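Local coordinates for protein putative fimbrium tip subunit Fim1C (PDB 4EPS) that probably forms part of the tip of fimbriae, the surface filaments through which the bacterium adheres to its surroundings and builds biofilms, at residues A[162-167]-A[254-260]; A[168-174]-A[260-266]; A[190-194]-A[232-236]; A[285-290]-A[457-461]. One frame throughout, in Å; residues are numbered along the deposited sequence. Where two conformers were deposited one is given.

Interaction 1. Residues A[162-167]-A[254-260]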
loop_
_atom_site.group_PDB
_atom_site.type_symbol
_atom_site.label_atom_id
_atom_site.label_comp_id
_atom_site.label_asym_id
_atom_site.label_seq_id
_atom_site.Cartn_x
_atom_site.Cartn_y
_atom_site.Cartn_z
ATOM N N VAL A 162 -24.783 26.554 -13.350
ATOM C CA VAL A 162 -24.692 25.657 -12.203
ATOM C C VAL A 162 -23.649 24.591 -12.580
ATOM O O VAL A 162 -23.754 23.983 -13.651
ATOM C CB VAL A 162 -26.070 25.017 -11.822
ATOM C CG1 VAL A 162 -25.908 23.765 -10.926
ATOM C CG2 VAL A 162 -26.977 26.031 -11.136
ATOM N N VAL A 163 -22.690 24.328 -11.695
ATOM C CA VAL A 163 -21.709 23.247 -11.901
ATOM C C VAL A 163 -21.848 22.304 -10.697
ATOM O O VAL A 163 -21.818 22.792 -9.565
ATOM C CB VAL A 163 -20.248 23.746 -12.085
ATOM C CG1 VAL A 163 -19.289 22.555 -12.265
ATOM C CG2 VAL A 163 -20.149 24.703 -13.292
ATOM N N VAL A 164 -22.048 20.988 -10.938
ATOM C CA VAL A 164 -22.186 20.015 -9.849
ATOM C C VAL A 164 -21.030 19.013 -9.933
ATOM O O VAL A 164 -20.835 18.385 -10.969
ATOM C CB VAL A 164 -23.558 19.270 -9.828
ATOM C CG1 VAL A 164 -23.683 18.395 -8.572
ATOM C CG2 VAL A 164 -24.737 20.235 -9.947
ATOM N N LYS A 165 -20.302 18.842 -8.819
ATOM C CA LYS A 165 -19.228 17.852 -8.703
ATOM C C LYS A 165 -19.656 16.798 -7.678
ATOM O O LYS A 165 -19.616 17.057 -6.471
ATOM C CB LYS A 165 -17.902 18.538 -8.287
ATOM C CG LYS A 165 -16.697 17.591 -8.266
ATOM C CD LYS A 165 -16.282 17.220 -9.667
ATOM C CE LYS A 165 -14.993 16.441 -9.666
ATOM N NZ LYS A 165 -14.762 15.873 -11.008
ATOM N N LEU A 166 -20.078 15.614 -8.152
ATOM C CA LEU A 166 -20.482 14.551 -7.235
ATOM C C LEU A 166 -19.220 13.833 -6.668
ATOM O O LEU A 166 -18.138 13.969 -7.239
ATOM C CB LEU A 166 -21.423 13.554 -7.928
ATOM C CG LEU A 166 -22.780 14.126 -8.417
ATOM C CD1 LEU A 166 -23.564 13.028 -9.142
ATOM C CD2 LEU A 166 -23.583 14.735 -7.265
ATOM N N PRO A 167 -19.322 13.099 -5.546
ATOM C CA PRO A 167 -18.131 12.396 -5.048
ATOM C C PRO A 167 -17.654 11.322 -6.037
ATOM O O PRO A 167 -18.447 10.698 -6.746
ATOM C CB PRO A 167 -18.599 11.748 -3.737
ATOM C CG PRO A 167 -20.064 11.733 -3.792
ATOM C CD PRO A 167 -20.508 12.846 -4.683
ATOM N N ARG A 254 -20.142 26.512 -8.370
ATOM C CA ARG A 254 -19.804 25.092 -8.331
ATOM C C ARG A 254 -20.206 24.499 -6.987
ATOM O O ARG A 254 -19.776 24.978 -5.939
ATOM C CB ARG A 254 -18.313 24.840 -8.615
ATOM C CG ARG A 254 -17.946 23.349 -8.584
ATOM C CD ARG A 254 -16.469 23.105 -8.861
ATOM N NE ARG A 254 -16.198 22.837 -10.279
ATOM C CZ ARG A 254 -15.496 23.636 -11.081
ATOM N NH1 ARG A 254 -14.978 24.768 -10.616
ATOM N NH2 ARG A 254 -15.298 23.306 -12.348
ATOM N N PHE A 255 -21.038 23.465 -7.028
ATOM C CA PHE A 255 -21.473 22.753 -5.823
ATOM C C PHE A 255 -20.642 21.478 -5.712
ATOM O O PHE A 255 -20.769 20.606 -6.572
ATOM C CB PHE A 255 -22.957 22.404 -5.899
ATOM C CG PHE A 255 -23.880 23.595 -5.930
ATOM C CD1 PHE A 255 -24.355 24.161 -4.745
ATOM C CD2 PHE A 255 -24.294 24.143 -7.141
ATOM C CE1 PHE A 255 -25.239 25.246 -4.768
ATOM C CE2 PHE A 255 -25.195 25.226 -7.165
ATOM C CZ PHE A 255 -25.657 25.768 -5.978
ATOM N N VAL A 256 -19.791 21.377 -4.684
ATOM C CA VAL A 256 -18.960 20.172 -4.462
ATOM C C VAL A 256 -19.710 19.304 -3.440
ATOM O O VAL A 256 -19.920 19.717 -2.307
ATOM C CB VAL A 256 -17.515 20.519 -4.026
ATOM C CG1 VAL A 256 -16.703 19.245 -3.719
ATOM C CG2 VAL A 256 -16.812 21.363 -5.105
ATOM N N VAL A 257 -20.163 18.131 -3.874
ATOM C CA VAL A 257 -20.988 17.268 -3.034
ATOM C C VAL A 257 -20.116 16.221 -2.340
ATOM O O VAL A 257 -19.373 15.496 -2.996
ATOM C CB VAL A 257 -22.119 16.602 -3.874
ATOM C CG1 VAL A 257 -22.977 15.658 -3.014
ATOM C CG2 VAL A 257 -22.991 17.674 -4.566
ATOM N N ASP A 258 -20.241 16.144 -1.017
ATOM C CA ASP A 258 -19.544 15.167 -0.168
ATOM C C ASP A 258 -18.032 15.002 -0.535
ATOM O O ASP A 258 -17.544 13.889 -0.692
ATOM C CB ASP A 258 -20.279 13.797 -0.207
ATOM C CG ASP A 258 -19.803 12.816 0.881
ATOM O OD1 ASP A 258 -19.398 13.284 1.971
ATOM O OD2 ASP A 258 -19.780 11.600 0.613
ATOM N N GLY A 259 -17.322 16.120 -0.653
ATOM C CA GLY A 259 -15.881 16.108 -0.891
ATOM C C GLY A 259 -15.402 16.008 -2.318
ATOM O O GLY A 259 -14.216 16.219 -2.571
ATOM N N GLY A 260 -16.304 15.724 -3.250
ATOM C CA GLY A 260 -15.944 15.634 -4.653
ATOM C C GLY A 260 -14.918 14.537 -4.902
ATOM O O GLY A 260 -15.021 13.442 -4.342
#

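Interaction 2. Residues A[168-174]-A[260-266]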
loop_
_atom_site.group_PDB
_atom_site.type_symbol
_atom_site.label_atom_id
_atom_site.label_comp_id
_atom_site.label_asym_id
_atom_site.label_seq_id
_atom_site.Cartn_x
_atom_site.Cartn_y
_atom_site.Cartn_z
ATOM N N SER A 168 -16.337 11.183 -6.153
ATOM C CA SER A 168 -15.722 10.161 -7.003
ATOM C C SER A 168 -14.440 9.706 -6.325
ATOM O O SER A 168 -13.896 10.434 -5.495
ATOM C CB SER A 168 -15.471 10.662 -8.423
ATOM O OG SER A 168 -14.586 11.772 -8.476
ATOM N N THR A 169 -13.988 8.487 -6.628
ATOM C CA THR A 169 -12.794 7.958 -5.973
ATOM C C THR A 169 -11.851 7.315 -6.969
ATOM O O THR A 169 -12.201 6.328 -7.605
ATOM C CB THR A 169 -13.176 6.929 -4.896
ATOM O OG1 THR A 169 -14.079 7.526 -3.986
ATOM C CG2 THR A 169 -11.923 6.388 -4.110
ATOM N N ARG A 170 -10.657 7.868 -7.096
ATOM C CA ARG A 170 -9.650 7.214 -7.909
ATOM C C ARG A 170 -9.045 6.075 -7.069
ATOM O O ARG A 170 -8.703 6.283 -5.903
ATOM C CB ARG A 170 -8.568 8.198 -8.365
ATOM C CG ARG A 170 -7.377 7.475 -8.987
ATOM C CD ARG A 170 -6.232 8.387 -9.256
ATOM N NE ARG A 170 -5.207 7.687 -10.035
ATOM C CZ ARG A 170 -4.032 8.220 -10.346
ATOM N NH1 ARG A 170 -3.715 9.437 -9.922
ATOM N NH2 ARG A 170 -3.155 7.530 -11.064
ATOM N N TYR A 171 -8.942 4.881 -7.653
ATOM C CA TYR A 171 -8.263 3.758 -7.012
ATOM C C TYR A 171 -6.909 3.582 -7.654
ATOM O O TYR A 171 -6.818 3.435 -8.869
ATOM C CB TYR A 171 -9.062 2.441 -7.146
ATOM C CG TYR A 171 -10.223 2.336 -6.194
ATOM C CD1 TYR A 171 -11.415 3.013 -6.441
ATOM C CD2 TYR A 171 -10.130 1.574 -5.031
ATOM C CE1 TYR A 171 -12.478 2.953 -5.546
ATOM C CE2 TYR A 171 -11.195 1.498 -4.133
ATOM C CZ TYR A 171 -12.373 2.181 -4.407
ATOM O OH TYR A 171 -13.438 2.150 -3.548
ATOM N N ILE A 172 -5.859 3.633 -6.856
ATOM C CA ILE A 172 -4.516 3.273 -7.325
ATOM C C ILE A 172 -4.370 1.808 -6.875
ATOM O O ILE A 172 -4.142 1.547 -5.695
ATOM C CB ILE A 172 -3.420 4.213 -6.776
ATOM C CG1 ILE A 172 -3.640 5.678 -7.287
ATOM C CG2 ILE A 172 -2.006 3.692 -7.122
ATOM C CD1 ILE A 172 -3.044 6.771 -6.365
ATOM N N PHE A 173 -4.578 0.873 -7.793
ATOM C CA PHE A 173 -4.478 -0.551 -7.457
ATOM C C PHE A 173 -3.028 -0.963 -7.388
ATOM O O PHE A 173 -2.232 -0.602 -8.270
ATOM C CB PHE A 173 -5.226 -1.404 -8.477
ATOM C CG PHE A 173 -6.723 -1.212 -8.410
ATOM C CD1 PHE A 173 -7.411 -1.400 -7.218
ATOM C CD2 PHE A 173 -7.444 -0.861 -9.548
ATOM C CE1 PHE A 173 -8.796 -1.245 -7.165
ATOM C CE2 PHE A 173 -8.837 -0.744 -9.503
ATOM C CZ PHE A 173 -9.499 -0.942 -8.320
ATOM N N THR A 174 -2.671 -1.679 -6.304
ATOM C CA THR A 174 -1.298 -2.106 -6.066
ATOM C C THR A 174 -1.207 -3.602 -5.807
ATOM O O THR A 174 -2.218 -4.265 -5.619
ATOM C CB THR A 174 -0.706 -1.371 -4.836
ATOM O OG1 THR A 174 -1.335 -1.875 -3.649
ATOM C CG2 THR A 174 -0.790 0.166 -4.934
ATOM N N GLY A 260 -16.304 15.724 -3.250
ATOM C CA GLY A 260 -15.944 15.634 -4.653
ATOM C C GLY A 260 -14.918 14.537 -4.902
ATOM O O GLY A 260 -15.021 13.442 -4.342
ATOM N N TYR A 261 -13.909 14.838 -5.709
ATOM C CA TYR A 261 -12.895 13.845 -6.094
ATOM C C TYR A 261 -11.900 13.533 -4.971
ATOM O O TYR A 261 -11.357 14.439 -4.324
ATOM C CB TYR A 261 -12.142 14.352 -7.324
ATOM C CG TYR A 261 -10.980 13.492 -7.775
ATOM C CD1 TYR A 261 -11.187 12.373 -8.577
ATOM C CD2 TYR A 261 -9.667 13.827 -7.439
ATOM C CE1 TYR A 261 -10.114 11.611 -9.046
ATOM C CE2 TYR A 261 -8.589 13.075 -7.905
ATOM C CZ TYR A 261 -8.816 11.999 -8.743
ATOM O OH TYR A 261 -7.753 11.292 -9.229
ATOM N N LYS A 262 -11.612 12.234 -4.772
ATOM C CA LYS A 262 -10.589 11.858 -3.791
ATOM C C LYS A 262 -9.815 10.655 -4.346
ATOM O O LYS A 262 -10.283 10.022 -5.299
ATOM C CB LYS A 262 -11.180 11.572 -2.397
ATOM C CG LYS A 262 -11.861 10.203 -2.266
ATOM C CD LYS A 262 -12.399 10.007 -0.850
ATOM C CE LYS A 262 -12.676 8.555 -0.524
ATOM N NZ LYS A 262 -13.806 8.005 -1.323
ATOM N N GLU A 263 -8.634 10.358 -3.770
ATOM C CA GLU A 263 -7.822 9.224 -4.239
ATOM C C GLU A 263 -7.525 8.268 -3.104
ATOM O O GLU A 263 -7.282 8.702 -1.969
ATOM C CB GLU A 263 -6.475 9.715 -4.827
ATOM C CG GLU A 263 -6.578 10.720 -5.970
ATOM C CD GLU A 263 -5.292 10.958 -6.752
ATOM O OE1 GLU A 263 -4.214 10.529 -6.276
ATOM O OE2 GLU A 263 -5.374 11.508 -7.876
ATOM N N VAL A 264 -7.552 6.959 -3.398
ATOM C CA VAL A 264 -7.207 5.927 -2.421
ATOM C C VAL A 264 -6.258 4.904 -3.062
ATOM O O VAL A 264 -6.154 4.816 -4.280
ATOM C CB VAL A 264 -8.447 5.182 -1.809
ATOM C CG1 VAL A 264 -9.433 6.137 -1.122
ATOM C CG2 VAL A 264 -9.159 4.310 -2.850
ATOM N N THR A 265 -5.611 4.112 -2.226
ATOM C CA THR A 265 -4.791 3.010 -2.733
ATOM C C THR A 265 -5.417 1.714 -2.258
ATOM O O THR A 265 -6.030 1.666 -1.195
ATOM C CB THR A 265 -3.303 3.094 -2.351
ATOM O OG1 THR A 265 -3.167 3.066 -0.931
ATOM C CG2 THR A 265 -2.590 4.284 -2.984
ATOM N N HIS A 266 -5.273 0.659 -3.057
ATOM C CA HIS A 266 -5.890 -0.601 -2.684
ATOM C C HIS A 266 -5.115 -1.779 -3.235
ATOM O O HIS A 266 -4.873 -1.852 -4.440
ATOM C CB HIS A 266 -7.367 -0.660 -3.177
ATOM C CG HIS A 266 -8.043 -1.968 -2.860
ATOM N ND1 HIS A 266 -8.462 -2.272 -1.563
ATOM C CD2 HIS A 266 -8.283 -3.036 -3.663
ATOM C CE1 HIS A 266 -8.957 -3.511 -1.618
ATOM N NE2 HIS A 266 -8.867 -4.020 -2.858
#

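Interaction 3. Residues A[190-194]-A[232-236]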
loop_
_atom_site.group_PDB
_atom_site.type_symbol
_atom_site.label_atom_id
_atom_site.label_comp_id
_atom_site.label_asym_id
_atom_site.label_seq_id
_atom_site.Cartn_x
_atom_site.Cartn_y
_atom_site.Cartn_z
HETATM N N MSE A 190 -17.223 6.344 -10.014
HETATM C CA MSE A 190 -18.086 7.539 -10.104
HETATM C C MSE A 190 -19.504 7.207 -9.717
HETATM O O MSE A 190 -19.941 6.065 -9.871
HETATM C CB MSE A 190 -18.033 8.086 -11.532
HETATM C CG MSE A 190 -16.683 8.702 -11.858
HETATM SE SE MSE A 190 -16.516 9.113 -13.698
HETATM C CE MSE A 190 -16.093 7.241 -14.467
ATOM N N SER A 191 -20.233 8.209 -9.230
ATOM C CA SER A 191 -21.596 8.054 -8.735
ATOM C C SER A 191 -22.522 7.423 -9.767
ATOM O O SER A 191 -22.436 7.731 -10.959
ATOM C CB SER A 191 -22.169 9.409 -8.300
ATOM O OG SER A 191 -21.459 9.892 -7.169
ATOM N N VAL A 192 -23.436 6.580 -9.275
ATOM C CA VAL A 192 -24.428 5.904 -10.103
ATOM C C VAL A 192 -25.835 6.331 -9.695
ATOM O O VAL A 192 -26.033 6.999 -8.658
ATOM C CB VAL A 192 -24.266 4.345 -10.096
ATOM C CG1 VAL A 192 -23.010 3.935 -10.845
ATOM C CG2 VAL A 192 -24.270 3.781 -8.676
ATOM N N ASP A 193 -26.813 5.932 -10.528
ATOM C CA ASP A 193 -28.247 6.219 -10.353
ATOM C C ASP A 193 -28.425 7.717 -10.124
ATOM O O ASP A 193 -29.027 8.131 -9.128
ATOM C CB ASP A 193 -28.815 5.397 -9.180
ATOM C CG ASP A 193 -28.678 3.898 -9.377
ATOM O OD1 ASP A 193 -28.965 3.421 -10.494
ATOM O OD2 ASP A 193 -28.289 3.206 -8.408
ATOM N N VAL A 194 -27.776 8.510 -10.980
ATOM C CA VAL A 194 -27.771 9.977 -10.845
ATOM C C VAL A 194 -29.000 10.580 -11.513
ATOM O O VAL A 194 -29.236 10.360 -12.700
ATOM C CB VAL A 194 -26.459 10.623 -11.398
ATOM C CG1 VAL A 194 -26.516 12.159 -11.318
ATOM C CG2 VAL A 194 -25.243 10.101 -10.643
ATOM N N GLY A 232 -30.483 16.681 -6.027
ATOM C CA GLY A 232 -29.701 15.661 -6.705
ATOM C C GLY A 232 -29.815 14.347 -5.958
ATOM O O GLY A 232 -29.713 14.322 -4.726
ATOM N N HIS A 233 -30.099 13.282 -6.697
ATOM C CA HIS A 233 -30.118 11.904 -6.230
ATOM C C HIS A 233 -28.910 11.189 -6.846
ATOM O O HIS A 233 -28.662 11.318 -8.038
ATOM C CB HIS A 233 -31.449 11.207 -6.600
ATOM C CG HIS A 233 -32.598 11.586 -5.708
ATOM N ND1 HIS A 233 -33.800 10.896 -5.749
ATOM C CD2 HIS A 233 -32.683 12.547 -4.755
ATOM C CE1 HIS A 233 -34.561 11.443 -4.811
ATOM N NE2 HIS A 233 -33.937 12.445 -4.194
ATOM N N TYR A 234 -28.128 10.495 -6.024
ATOM C CA TYR A 234 -26.948 9.731 -6.484
ATOM C C TYR A 234 -26.648 8.699 -5.429
ATOM O O TYR A 234 -26.821 8.984 -4.245
ATOM C CB TYR A 234 -25.714 10.660 -6.722
ATOM C CG TYR A 234 -25.108 11.178 -5.435
ATOM C CD1 TYR A 234 -25.656 12.273 -4.772
ATOM C CD2 TYR A 234 -24.017 10.541 -4.852
ATOM C CE1 TYR A 234 -25.157 12.698 -3.541
ATOM C CE2 TYR A 234 -23.512 10.955 -3.621
ATOM C CZ TYR A 234 -24.059 12.058 -2.991
ATOM O OH TYR A 234 -23.561 12.461 -1.779
ATOM N N ASN A 235 -26.201 7.520 -5.881
ATOM C CA ASN A 235 -25.924 6.347 -5.050
ATOM C C ASN A 235 -27.207 6.063 -4.276
ATOM O O ASN A 235 -28.240 5.864 -4.918
ATOM C CB ASN A 235 -24.674 6.564 -4.161
ATOM C CG ASN A 235 -23.405 6.707 -4.970
ATOM O OD1 ASN A 235 -23.355 6.355 -6.152
ATOM N ND2 ASN A 235 -22.353 7.244 -4.355
ATOM N N ASP A 236 -27.193 6.187 -2.944
ATOM C CA ASP A 236 -28.402 5.981 -2.155
ATOM C C ASP A 236 -28.642 7.187 -1.269
ATOM O O ASP A 236 -29.075 7.060 -0.114
ATOM C CB ASP A 236 -28.286 4.676 -1.350
ATOM C CG ASP A 236 -28.570 3.452 -2.201
ATOM O OD1 ASP A 236 -29.765 3.133 -2.400
ATOM O OD2 ASP A 236 -27.600 2.824 -2.684
HETATM O O HOH W 1 -29.720 7.423 -6.327
#

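Interaction 4. Residues A[285-290]-A[457-461]. With GOL (glycerol), chain M.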
loop_
_atom_site.group_PDB
_atom_site.type_symbol
_atom_site.label_atom_id
_atom_site.label_comp_id
_atom_site.label_asym_id
_atom_site.label_seq_id
_atom_site.Cartn_x
_atom_site.Cartn_y
_atom_site.Cartn_z
ATOM N N GLU A 285 -13.093 -8.289 4.125
ATOM C CA GLU A 285 -14.164 -7.591 4.847
ATOM C C GLU A 285 -15.124 -8.629 5.512
ATOM O O GLU A 285 -15.604 -9.540 4.840
ATOM C CB GLU A 285 -14.905 -6.640 3.891
ATOM C CG GLU A 285 -16.141 -5.956 4.477
ATOM C CD GLU A 285 -15.920 -5.213 5.779
ATOM O OE1 GLU A 285 -15.083 -4.281 5.793
ATOM O OE2 GLU A 285 -16.558 -5.583 6.793
ATOM N N ALA A 286 -15.344 -8.519 6.831
ATOM C CA ALA A 286 -16.198 -9.493 7.547
ATOM C C ALA A 286 -17.705 -9.295 7.239
ATOM O O ALA A 286 -18.437 -10.275 7.170
ATOM C CB ALA A 286 -15.968 -9.395 9.059
ATOM N N GLU A 287 -18.134 -8.059 7.030
ATOM C CA GLU A 287 -19.542 -7.723 6.778
ATOM C C GLU A 287 -19.674 -6.879 5.504
ATOM O O GLU A 287 -19.996 -5.692 5.563
ATOM C CB GLU A 287 -20.125 -6.975 8.006
ATOM C CG GLU A 287 -20.334 -7.880 9.213
ATOM C CD GLU A 287 -21.069 -7.237 10.375
ATOM O OE1 GLU A 287 -20.753 -6.073 10.721
ATOM O OE2 GLU A 287 -21.959 -7.904 10.951
ATOM N N PRO A 288 -19.433 -7.471 4.315
ATOM C CA PRO A 288 -19.526 -6.675 3.094
ATOM C C PRO A 288 -20.943 -6.198 2.811
ATOM O O PRO A 288 -21.886 -6.936 3.080
ATOM C CB PRO A 288 -19.058 -7.656 2.007
ATOM C CG PRO A 288 -19.313 -8.982 2.536
ATOM C CD PRO A 288 -19.052 -8.869 4.017
ATOM N N ALA A 289 -21.077 -4.998 2.256
ATOM C CA ALA A 289 -22.371 -4.464 1.836
ATOM C C ALA A 289 -22.876 -5.256 0.641
ATOM O O ALA A 289 -22.134 -5.452 -0.328
ATOM C CB ALA A 289 -22.252 -2.989 1.478
ATOM N N LYS A 290 -24.133 -5.704 0.703
ATOM C CA LYS A 290 -24.785 -6.428 -0.389
ATOM C C LYS A 290 -25.264 -5.437 -1.429
ATOM O O LYS A 290 -25.219 -5.731 -2.622
ATOM C CB LYS A 290 -25.965 -7.265 0.158
ATOM C CG LYS A 290 -26.667 -8.144 -0.882
ATOM C CD LYS A 290 -27.717 -8.997 -0.198
ATOM C CE LYS A 290 -28.494 -9.857 -1.151
ATOM N NZ LYS A 290 -29.317 -10.848 -0.404
ATOM N N LYS A 457 -21.403 -14.409 1.103
ATOM C CA LYS A 457 -21.594 -13.240 1.978
ATOM C C LYS A 457 -22.449 -12.163 1.323
ATOM O O LYS A 457 -22.970 -11.300 2.026
ATOM C CB LYS A 457 -20.231 -12.643 2.372
ATOM C CG LYS A 457 -19.382 -13.606 3.190
ATOM C CD LYS A 457 -18.297 -12.869 3.952
ATOM C CE LYS A 457 -17.361 -13.828 4.634
ATOM N NZ LYS A 457 -16.119 -13.138 5.077
ATOM N N VAL A 458 -22.574 -12.169 -0.023
ATOM C CA VAL A 458 -23.314 -11.108 -0.744
ATOM C C VAL A 458 -24.416 -11.640 -1.677
ATOM O O VAL A 458 -25.068 -10.847 -2.379
ATOM C CB VAL A 458 -22.372 -10.188 -1.563
ATOM C CG1 VAL A 458 -21.548 -9.274 -0.643
ATOM C CG2 VAL A 458 -21.470 -10.999 -2.500
ATOM N N SER A 459 -24.590 -12.942 -1.706
ATOM C CA SER A 459 -25.560 -13.618 -2.573
ATOM C C SER A 459 -26.055 -14.884 -1.895
ATOM O O SER A 459 -25.375 -15.393 -0.986
ATOM C CB SER A 459 -24.892 -13.958 -3.915
ATOM O OG SER A 459 -25.671 -14.763 -4.784
ATOM N N ASP A 460 -27.188 -15.433 -2.379
ATOM C CA ASP A 460 -27.701 -16.686 -1.842
ATOM C C ASP A 460 -27.215 -17.858 -2.710
ATOM O O ASP A 460 -27.489 -19.009 -2.390
ATOM C CB ASP A 460 -29.238 -16.640 -1.732
ATOM C CG ASP A 460 -29.719 -15.649 -0.673
ATOM O OD1 ASP A 460 -29.086 -15.578 0.414
ATOM O OD2 ASP A 460 -30.694 -14.926 -0.942
ATOM N N LYS A 461 -26.447 -17.561 -3.779
ATOM C CA LYS A 461 -25.934 -18.603 -4.678
ATOM C C LYS A 461 -24.417 -18.625 -4.757
ATOM O O LYS A 461 -23.784 -17.578 -4.870
ATOM C CB LYS A 461 -26.491 -18.394 -6.092
ATOM C CG LYS A 461 -28.008 -18.512 -6.200
ATOM C CD LYS A 461 -28.534 -17.820 -7.441
ATOM C CE LYS A 461 -29.826 -18.431 -7.923
ATOM N NZ LYS A 461 -30.182 -17.938 -9.280
HETATM C C1 GOL M . -26.702 -13.395 1.340
HETATM O O1 GOL M . -27.460 -12.812 0.285
HETATM C C2 GOL M . -26.316 -12.360 2.370
HETATM O O2 GOL M . -27.494 -11.755 2.908
HETATM C C3 GOL M . -25.474 -12.940 3.485
HETATM O O3 GOL M . -26.220 -13.842 4.294
HETATM O O HOH W 2 -15.116 -11.446 3.100
HETATM O O HOH W 3 -17.654 -12.796 7.825
HETATM O O HOH W 4 -23.938 -8.743 2.493
HETATM O O HOH W 5 -30.520 -12.089 -2.646
#

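Interaction 1. Residues A[162-167]-A[254-260]
The side chain of Val257 lies against three residues of the facing segment: its CG2 is 4.0 Å from Leu166 CD2 and 4.1 Å from Val164 CG1, and its CG1 is 4.1 Å from Pro167 CD. This apolar cluster closes the end of a short parallel pairing between strands 162-165 and 254-256, whose axes approach to 4.6 Å at 18°, within the mixed sheet of the fimbrillin-like domain (transthyretin clan). Hydrogen bonds alternate between the backbones: Phe255 N to Val163 O (2.7 Å), Lys165 N to Phe255 O (2.9 Å) and Val257 N to Lys165 O (2.9 Å). A type I' turn then runs from Val257 to Gly260, closed by Gly260 N on Val257 O (3.1 Å). Asp258 and Gly259 occupy its central positions with positive phi; Gly260 follows, also at positive phi, where a CB would clash with Val256 CG1. Arg254 forms a salt bridge with Glu217, and Lys165 NZ bonds to the carbonyl of Asp216. Strand 148-174 runs between antiparallel 217-222, which backbone bonds join to Val162 and Val164, and parallel 251-256, while Tyr234 of strand 229-234 and Leu241 and Cys239 of strand 237-242 pack on the face bearing Val164.

Interaction 2. Residues A[168-174]-A[260-266]
This is a parallel strand pairing in the large mixed sheet, between the C-terminal end of the long strand 148-174 and strand 261-267. Seven backbone hydrogen bonds alternate along it, from Ser168 N to Gly260 O (3.2 Å) to Thr174 N to His266 O (2.9 Å); among those between are Arg170 N to Lys262 O and Val264 N to Arg170 O, both 2.8 Å. Six consecutive bridges set like-facing side chains beside each other, as a regular parallel ladder does, and the axes cross at 27°. The 85 residues between the two segments form a crossover connection of strands and loops without helix. On one face, Lys262 NZ donates to Thr169 OG1 (2.7 Å), and Val264 CG2 sits over the Tyr171 ring, 3.8 Å from its centroid, in a CH-pi contact. The other face carries a salt bridge between Arg170 and Glu263 whose hydrogen bond, NH1 to OE2 at 3.4 Å, is weak; the carboxylate also accepts from Tyr261 OH (2.7 Å between OH and OE2). His266 ND1 bonds to Glu177 of the second subunit, and its NE2 to Asp272.

Interaction 3. Residues A[190-194]-A[232-236]
Residues 190-194 form an irregular link between strands, and 232-236 run off the end of strand 229-234 into the turn of the beta hairpin it makes with strand 237-242; Asn235, at positive phi, is where the chain leaves the strand. The nearest CA atoms are those of Val194 and Tyr234, 4.4 Å apart. Asn235 grips Val192 twice: its N donates to Val192 O (2.8 Å), and its OD1 accepts from Val192 N (3.1 Å), so main chain and side chain together satisfy both polar backbone atoms of one residue. Beyond this clamp, which docks the loop on the hairpin turn, Val194 CA makes a CA-H...O contact with His233 O at 3.2 Å, and a water bridges the carbonyls of Asp193 (3.0 Å from its O) and Asn235 (2.6 Å from its O). Side-chain packing is slight: Val194 CG2 meets Tyr234 CB at 4.0 Å, and Ser191 OG lies 3.5 Å from Tyr234 CD2 while it hydrogen-bonds to the carbonyl of Pro167. The Tyr234 side chain also touches Val257, through its hydroxyl. Strand 195-198 continues from here as the antiparallel neighbour of 229-234, beginning with a backbone bond between His233 and Ala195; Leu166 and Pro167 of strand 148-174 pack on Tyr234.

Interaction 4. Residues A[285-290]-A[457-461]
A water-lined surface junction joins the loop between strands 280-281 and 293-300 to the C-terminal end of helix 446-458. No direct hydrogen bond crosses it. The apolar part is small: Pro288 CG lies 3.8 Å from Lys457 CB and 3.9 Å from Val458 CG1. Lys457 NZ donates to two waters (2.8 and 3.2 Å from NZ), which in turn donate to Glu285 O (2.6 Å) and Ala286 O (2.7 Å) respectively; a third water donates to both Pro288 O and Lys457 O, at 2.8 Å from each. Lys290 NZ and Asp460 OD2 stand 4.3 Å apart, too far for a salt bridge; a water, held by Lys290 NZ (2.8 Å) and only weakly by Asp460 OD2 (3.3 Å), spans the gap, as does a glycerol, probably from the crystallisation liquor, whose O1 accepts from Lys290 NZ (2.8 Å) and bonds weakly to Asp460 OD1 (3.2 Å). Past the helix, Lys461 N donates to Ser459 OG (3.1 Å) in an ST turn. The whole is a solvent-bridged docking of a loop against a helix C-terminus.

In the fold
Interactions 1 and 2 are successive parallel pairings on the same long strand, 148-174; they share Gly260, where the same chain turns from strand 251-256 into strand 261-267. Both are partly buried and rest on regular backbone ladders, interaction 1 adding an apolar cluster and interaction 2 more polar side-chain pairs and a neighbouring subunit. Interaction 3 is a surface contact that touches both: its Ser191 and Tyr234 meet Pro167 of interaction 1, and Met190 packs on Ser168 of interaction 2. Its bonds are few and centred on one asparagine. Interaction 4 stands apart, its nearest atoms about 9 Å from interactions 2 and 3, and it relies largely on water.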